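Side-chain contacts in CRISPR-associated protein Cse2 (Thermus thermophilus, PDB 2ZCA), which probably takes part in type I-E CRISPR immunity, as the small Cse2 (CasB) subunit of the RNA-guided Cascade surveillance complex: residues A[136-141]-A[147-152]; A[25-30]-A[64-69]. All coordinates share one frame; numbering follows the deposited sequence.

Contact 1: residues A[136-141]-A[147-152]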
loop_
_atom_site.group_PDB
_atom_site.type_symbol
_atom_site.label_atom_id
_atom_site.label_comp_id
_atom_site.label_asym_id
_atom_site.label_seq_id
_atom_site.Cartn_x
_atom_site.Cartn_y
_atom_site.Cartn_z
ATOM N N LEU A 136 4.114 -3.029 6.962
ATOM C CA LEU A 136 4.829 -4.132 7.592
ATOM C C LEU A 136 4.981 -3.937 9.101
ATOM O O LEU A 136 5.067 -4.907 9.853
ATOM C CB LEU A 136 6.212 -4.288 6.959
ATOM C CG LEU A 136 6.250 -4.929 5.571
ATOM C CD1 LEU A 136 7.635 -4.764 4.948
ATOM C CD2 LEU A 136 5.894 -6.404 5.699
ATOM N N ARG A 137 4.998 -2.684 9.545
ATOM C CA ARG A 137 5.168 -2.380 10.965
ATOM C C ARG A 137 3.884 -1.846 11.599
ATOM O O ARG A 137 3.894 -1.348 12.721
ATOM C CB ARG A 137 6.280 -1.343 11.128
ATOM C CG ARG A 137 7.625 -1.777 10.549
ATOM C CD ARG A 137 8.610 -0.618 10.545
ATOM N NE ARG A 137 8.218 0.439 9.612
ATOM C CZ ARG A 137 8.752 1.658 9.600
ATOM N NH1 ARG A 137 9.699 1.974 10.475
ATOM N NH2 ARG A 137 8.337 2.563 8.718
ATOM N N TRP A 138 2.777 -1.982 10.884
ATOM C CA TRP A 138 1.496 -1.465 11.350
ATOM C C TRP A 138 0.998 -2.016 12.680
ATOM O O TRP A 138 0.327 -1.310 13.434
ATOM C CB TRP A 138 0.436 -1.700 10.269
ATOM C CG TRP A 138 -0.826 -0.915 10.472
ATOM C CD1 TRP A 138 -1.967 -1.334 11.097
ATOM C CD2 TRP A 138 -1.072 0.428 10.045
ATOM N NE1 TRP A 138 -2.911 -0.331 11.080
ATOM C CE2 TRP A 138 -2.386 0.761 10.441
ATOM C CE3 TRP A 138 -0.307 1.385 9.364
ATOM C CZ2 TRP A 138 -2.954 2.011 10.179
ATOM C CZ3 TRP A 138 -0.876 2.634 9.102
ATOM C CH2 TRP A 138 -2.186 2.931 9.511
ATOM N N PHE A 139 1.336 -3.264 12.980
ATOM C CA PHE A 139 0.855 -3.880 14.205
ATOM C C PHE A 139 1.773 -3.814 15.412
ATOM O O PHE A 139 1.627 -4.582 16.365
ATOM C CB PHE A 139 0.446 -5.309 13.891
ATOM C CG PHE A 139 -0.544 -5.389 12.772
ATOM C CD1 PHE A 139 -1.819 -4.850 12.925
ATOM C CD2 PHE A 139 -0.182 -5.921 11.539
ATOM C CE1 PHE A 139 -2.719 -4.834 11.861
ATOM C CE2 PHE A 139 -1.072 -5.909 10.469
ATOM C CZ PHE A 139 -2.343 -5.363 10.631
ATOM N N SER A 140 2.712 -2.880 15.380
ATOM C CA SER A 140 3.613 -2.702 16.506
ATOM C C SER A 140 2.794 -2.209 17.696
ATOM O O SER A 140 1.941 -1.332 17.553
ATOM C CB SER A 140 4.686 -1.670 16.166
ATOM O OG SER A 140 5.370 -1.267 17.340
ATOM N N PRO A 141 3.031 -2.773 18.886
ATOM C CA PRO A 141 2.286 -2.345 20.074
ATOM C C PRO A 141 2.363 -0.830 20.281
ATOM O O PRO A 141 1.405 -0.208 20.734
ATOM C CB PRO A 141 2.971 -3.113 21.197
ATOM C CG PRO A 141 3.376 -4.392 20.520
ATOM C CD PRO A 141 3.935 -3.893 19.203
ATOM N N ALA A 147 1.452 7.082 14.602
ATOM C CA ALA A 147 1.784 8.392 15.149
ATOM C C ALA A 147 2.535 9.222 14.111
ATOM O O ALA A 147 2.327 10.431 14.010
ATOM C CB ALA A 147 2.627 8.242 16.412
ATOM N N ARG A 148 3.403 8.576 13.334
ATOM C CA ARG A 148 4.169 9.294 12.317
ATOM C C ARG A 148 3.257 9.755 11.183
ATOM O O ARG A 148 3.474 10.819 10.600
ATOM C CB ARG A 148 5.292 8.420 11.750
ATOM C CG ARG A 148 6.447 9.233 11.161
ATOM C CD ARG A 148 7.284 8.414 10.186
ATOM N NE ARG A 148 6.601 8.266 8.904
ATOM C CZ ARG A 148 6.314 7.100 8.335
ATOM N NH1 ARG A 148 5.690 7.070 7.163
ATOM N NH2 ARG A 148 6.648 5.966 8.937
ATOM N N TRP A 149 2.242 8.956 10.862
ATOM C CA TRP A 149 1.311 9.344 9.810
ATOM C C TRP A 149 0.585 10.603 10.271
ATOM O O TRP A 149 0.373 11.535 9.493
ATOM C CB TRP A 149 0.307 8.220 9.535
ATOM C CG TRP A 149 0.838 7.172 8.606
ATOM C CD1 TRP A 149 2.139 6.774 8.475
ATOM C CD2 TRP A 149 0.079 6.365 7.699
ATOM N NE1 TRP A 149 2.236 5.767 7.540
ATOM C CE2 TRP A 149 0.986 5.497 7.049
ATOM C CE3 TRP A 149 -1.282 6.289 7.373
ATOM C CZ2 TRP A 149 0.577 4.563 6.089
ATOM C CZ3 TRP A 149 -1.689 5.360 6.415
ATOM C CH2 TRP A 149 -0.759 4.511 5.786
ATOM N N ALA A 150 0.209 10.627 11.544
ATOM C CA ALA A 150 -0.476 11.787 12.096
ATOM C C ALA A 150 0.438 13.004 11.978
ATOM O O ALA A 150 -0.020 14.100 11.658
ATOM C CB ALA A 150 -0.846 11.537 13.553
ATOM N N ARG A 151 1.729 12.799 12.225
ATOM C CA ARG A 151 2.722 13.870 12.133
ATOM C C ARG A 151 2.809 14.396 10.697
ATOM O O ARG A 151 2.878 15.604 10.466
ATOM C CB ARG A 151 4.101 13.354 12.558
ATOM C CG ARG A 151 5.183 14.433 12.660
ATOM C CD ARG A 151 6.564 13.819 12.892
ATOM N NE ARG A 151 7.093 13.197 11.680
ATOM C CZ ARG A 151 8.112 12.340 11.657
ATOM N NH1 ARG A 151 8.719 11.995 12.784
ATOM N NH2 ARG A 151 8.529 11.833 10.504
ATOM N N GLU A 152 2.809 13.481 9.731
ATOM C CA GLU A 152 2.887 13.869 8.325
ATOM C C GLU A 152 1.628 14.608 7.879
ATOM O O GLU A 152 1.701 15.593 7.140
ATOM C CB GLU A 152 3.089 12.629 7.443
ATOM C CG GLU A 152 4.259 11.751 7.855
ATOM C CD GLU A 152 4.428 10.530 6.964
ATOM O OE1 GLU A 152 3.423 10.076 6.369
ATOM O OE2 GLU A 152 5.562 10.014 6.872
#
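W138, with CG anti to the backbone N (chi1 -165°), and W149, with CG beside its own backbone N (chi1 -83°), swing their indoles into a T-shaped (edge-to-face) stack. The W138 six-membered ring enters corner first: CZ3 stands 3.7 Å above the W149 plane, offset toward the rim, and comes within 3.8 Å of W149 CH2. The ring planes lie 70° apart and the centroids of the six-membered rings are separated by 5.0 Å. This apolar pair is buried, and W149 NE1 is hydrogen-bonded to D134.

Beside the stack, R137 and R148 bring NH2 to NH2 at 3.8 Å. D134 draws the two guanidinium groups together, accepting a salt bridge from each, while R137 NE also binds the D133 carbonyl. Further along helix 144-155, E152 grips R148 side-on: its OE2 receives NE (2.9 Å) and NH1 (3.0 Å). Both nitrogens approach from one face of the carboxylate, with OE2 itself lying in the guanidinium plane. The loop that leaves helix 128-136 in a type I beta turn is thus an interhelical loop folded back on the helix that follows it, at the C-terminal end of the all-helical Cse2 fold.

Contact 2: residues A[25-30]-A[64-69]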
loop_
_atom_site.group_PDB
_atom_site.type_symbol
_atom_site.label_atom_id
_atom_site.label_comp_id
_atom_site.label_asym_id
_atom_site.label_seq_id
_atom_site.Cartn_x
_atom_site.Cartn_y
_atom_site.Cartn_z
ATOM N N ALA A 25 -3.438 -6.812 -14.398
ATOM C CA ALA A 25 -4.779 -7.380 -14.408
ATOM C C ALA A 25 -5.007 -8.222 -13.158
ATOM O O ALA A 25 -6.071 -8.149 -12.537
ATOM C CB ALA A 25 -4.982 -8.230 -15.664
ATOM N N ALA A 26 -4.007 -9.018 -12.784
ATOM C CA ALA A 26 -4.126 -9.866 -11.603
ATOM C C ALA A 26 -4.110 -9.028 -10.327
ATOM O O ALA A 26 -4.918 -9.250 -9.426
ATOM C CB ALA A 26 -2.997 -10.888 -11.571
ATOM N N PHE A 27 -3.186 -8.075 -10.252
ATOM C CA PHE A 27 -3.094 -7.219 -9.074
ATOM C C PHE A 27 -4.361 -6.385 -8.906
ATOM O O PHE A 27 -4.896 -6.265 -7.801
ATOM C CB PHE A 27 -1.890 -6.270 -9.167
ATOM C CG PHE A 27 -0.551 -6.953 -9.074
ATOM C CD1 PHE A 27 -0.399 -8.147 -8.375
ATOM C CD2 PHE A 27 0.578 -6.365 -9.641
ATOM C CE1 PHE A 27 0.860 -8.743 -8.242
ATOM C CE2 PHE A 27 1.840 -6.953 -9.511
ATOM C CZ PHE A 27 1.979 -8.143 -8.811
ATOM N N ARG A 28 -4.841 -5.807 -10.002
ATOM C CA ARG A 28 -6.037 -4.974 -9.939
ATOM C C ARG A 28 -7.249 -5.785 -9.499
ATOM O O ARG A 28 -8.011 -5.356 -8.634
ATOM C CB ARG A 28 -6.303 -4.320 -11.300
ATOM C CG ARG A 28 -7.539 -3.435 -11.317
ATOM C CD ARG A 28 -7.390 -2.223 -10.395
ATOM N NE ARG A 28 -8.611 -1.423 -10.363
ATOM C CZ ARG A 28 -9.740 -1.792 -9.767
ATOM N NH1 ARG A 28 -9.818 -2.957 -9.133
ATOM N NH2 ARG A 28 -10.805 -1.003 -9.821
ATOM N N ARG A 29 -7.422 -6.963 -10.084
ATOM C CA ARG A 29 -8.546 -7.810 -9.729
ATOM C C ARG A 29 -8.450 -8.310 -8.285
ATOM O O ARG A 29 -9.473 -8.536 -7.638
ATOM C CB ARG A 29 -8.637 -8.993 -10.698
ATOM C CG ARG A 29 -9.738 -9.990 -10.369
ATOM C CD ARG A 29 -11.104 -9.321 -10.277
ATOM N NE ARG A 29 -12.158 -10.288 -9.983
ATOM C CZ ARG A 29 -13.417 -9.966 -9.699
ATOM N NH1 ARG A 29 -13.790 -8.693 -9.670
ATOM N NH2 ARG A 29 -14.304 -10.918 -9.444
ATOM N N SER A 30 -7.229 -8.458 -7.769
ATOM C CA SER A 30 -7.044 -8.939 -6.400
ATOM C C SER A 30 -7.647 -8.013 -5.342
ATOM O O SER A 30 -7.816 -8.415 -4.192
ATOM C CB SER A 30 -5.558 -9.142 -6.083
ATOM O OG SER A 30 -4.897 -7.903 -5.873
ATOM N N LEU A 64 -1.085 -6.618 -0.836
ATOM C CA LEU A 64 -1.948 -5.444 -0.824
ATOM C C LEU A 64 -1.273 -4.258 -1.507
ATOM O O LEU A 64 -1.911 -3.531 -2.269
ATOM C CB LEU A 64 -2.351 -5.077 0.614
ATOM C CG LEU A 64 -3.240 -3.835 0.788
ATOM C CD1 LEU A 64 -4.507 -3.966 -0.043
ATOM C CD2 LEU A 64 -3.594 -3.664 2.261
ATOM N N VAL A 65 0.018 -4.062 -1.245
ATOM C CA VAL A 65 0.741 -2.956 -1.866
ATOM C C VAL A 65 0.831 -3.138 -3.381
ATOM O O VAL A 65 0.725 -2.172 -4.129
ATOM C CB VAL A 65 2.154 -2.798 -1.262
ATOM C CG1 VAL A 65 2.972 -1.802 -2.079
ATOM C CG2 VAL A 65 2.035 -2.306 0.181
ATOM N N ALA A 66 1.022 -4.372 -3.840
ATOM C CA ALA A 66 1.080 -4.623 -5.276
ATOM C C ALA A 66 -0.271 -4.250 -5.891
ATOM O O ALA A 66 -0.331 -3.675 -6.978
ATOM C CB ALA A 66 1.390 -6.100 -5.551
ATOM N N ALA A 67 -1.353 -4.588 -5.192
ATOM C CA ALA A 67 -2.696 -4.289 -5.680
ATOM C C ALA A 67 -2.937 -2.783 -5.749
ATOM O O ALA A 67 -3.498 -2.278 -6.723
ATOM C CB ALA A 67 -3.743 -4.944 -4.783
ATOM N N LEU A 68 -2.510 -2.065 -4.715
ATOM C CA LEU A 68 -2.698 -0.617 -4.686
ATOM C C LEU A 68 -1.801 0.071 -5.710
ATOM O O LEU A 68 -2.161 1.108 -6.276
ATOM C CB LEU A 68 -2.430 -0.088 -3.273
ATOM C CG LEU A 68 -3.424 -0.644 -2.243
ATOM C CD1 LEU A 68 -2.999 -0.264 -0.835
ATOM C CD2 LEU A 68 -4.826 -0.117 -2.548
ATOM N N TYR A 69 -0.634 -0.515 -5.949
ATOM C CA TYR A 69 0.311 0.015 -6.927
ATOM C C TYR A 69 -0.339 -0.080 -8.308
ATOM O O TYR A 69 -0.273 0.854 -9.103
ATOM C CB TYR A 69 1.610 -0.802 -6.861
ATOM C CG TYR A 69 2.654 -0.492 -7.914
ATOM C CD1 TYR A 69 2.632 -1.124 -9.161
ATOM C CD2 TYR A 69 3.700 0.382 -7.640
ATOM C CE1 TYR A 69 3.641 -0.895 -10.104
ATOM C CE2 TYR A 69 4.709 0.619 -8.572
ATOM C CZ TYR A 69 4.675 -0.023 -9.799
ATOM O OH TYR A 69 5.687 0.204 -10.708
#
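F27 and A66 make the CH-pi interaction of this interface. With CG beside the backbone N (chi1 -69°), the phenyl ring is laid flat against helix 56-71, and A66 CB sits over the middle of one face, 3.8 Å from the ring centroid and only 8° off the ring normal. The methyl is therefore close to equidistant from all six ring carbons. L11 of helix 3-15 also packs against F27, so the aromatic ring is shared between helices.

Van der Waals contacts involving oxygen atoms form a second group. The F27 CB lies 3.7 Å from A66 O, and the methyl of A67 rests against two neighbouring oxygens of residues 25-30: its CB is 3.5 Å from F27 O and 3.4 Å from S30 OG. Alanines at both positions of helix 56-71 let the backbones come very near, the CA atoms of F27 and A67 being 4.5 Å apart. This is close helix-helix packing within the all-helical Cse2 fold, in which helix 56-71 has neighbours on several flanks: L64, V65 and L68 reach toward helix 128-136, and L64 and L68 also touch helix 111-121.

Polar bonds do not join the two segments; the one side-chain hydrogen bond lies within 25-30. S30 turns its hydroxyl back (chi1 75°) and donates it to F27 O, the same carbonyl that A67 CB approaches; the separation is unusually short, and its exact value is doubtful. S30 also packs against Y38, while Y69 OH makes a weak hydrogen bond to Q15 of helix 3-15.

In the fold
Contacts 1 and 2 lie on opposite sides of the chain's centre, with their own centres 23 Å apart and their nearest atoms about 7 Å apart, so they do not touch. They follow one another along the sequence: contact 2 joins two helices of the first half of the chain, and contact 1 joins the loop after helix 128-136 to helix 144-155. L115 of helix 111-121 is touched by W149 of contact 1 and by L64 and L68 of the 64-69 segment. L136, at the start of the 136-141 segment, packs on an earlier part of helix 56-71 (E58, A61, H62). Contact 2 is largely buried packing, whereas contact 1 combines a buried aromatic pair with charged groups nearer the surface.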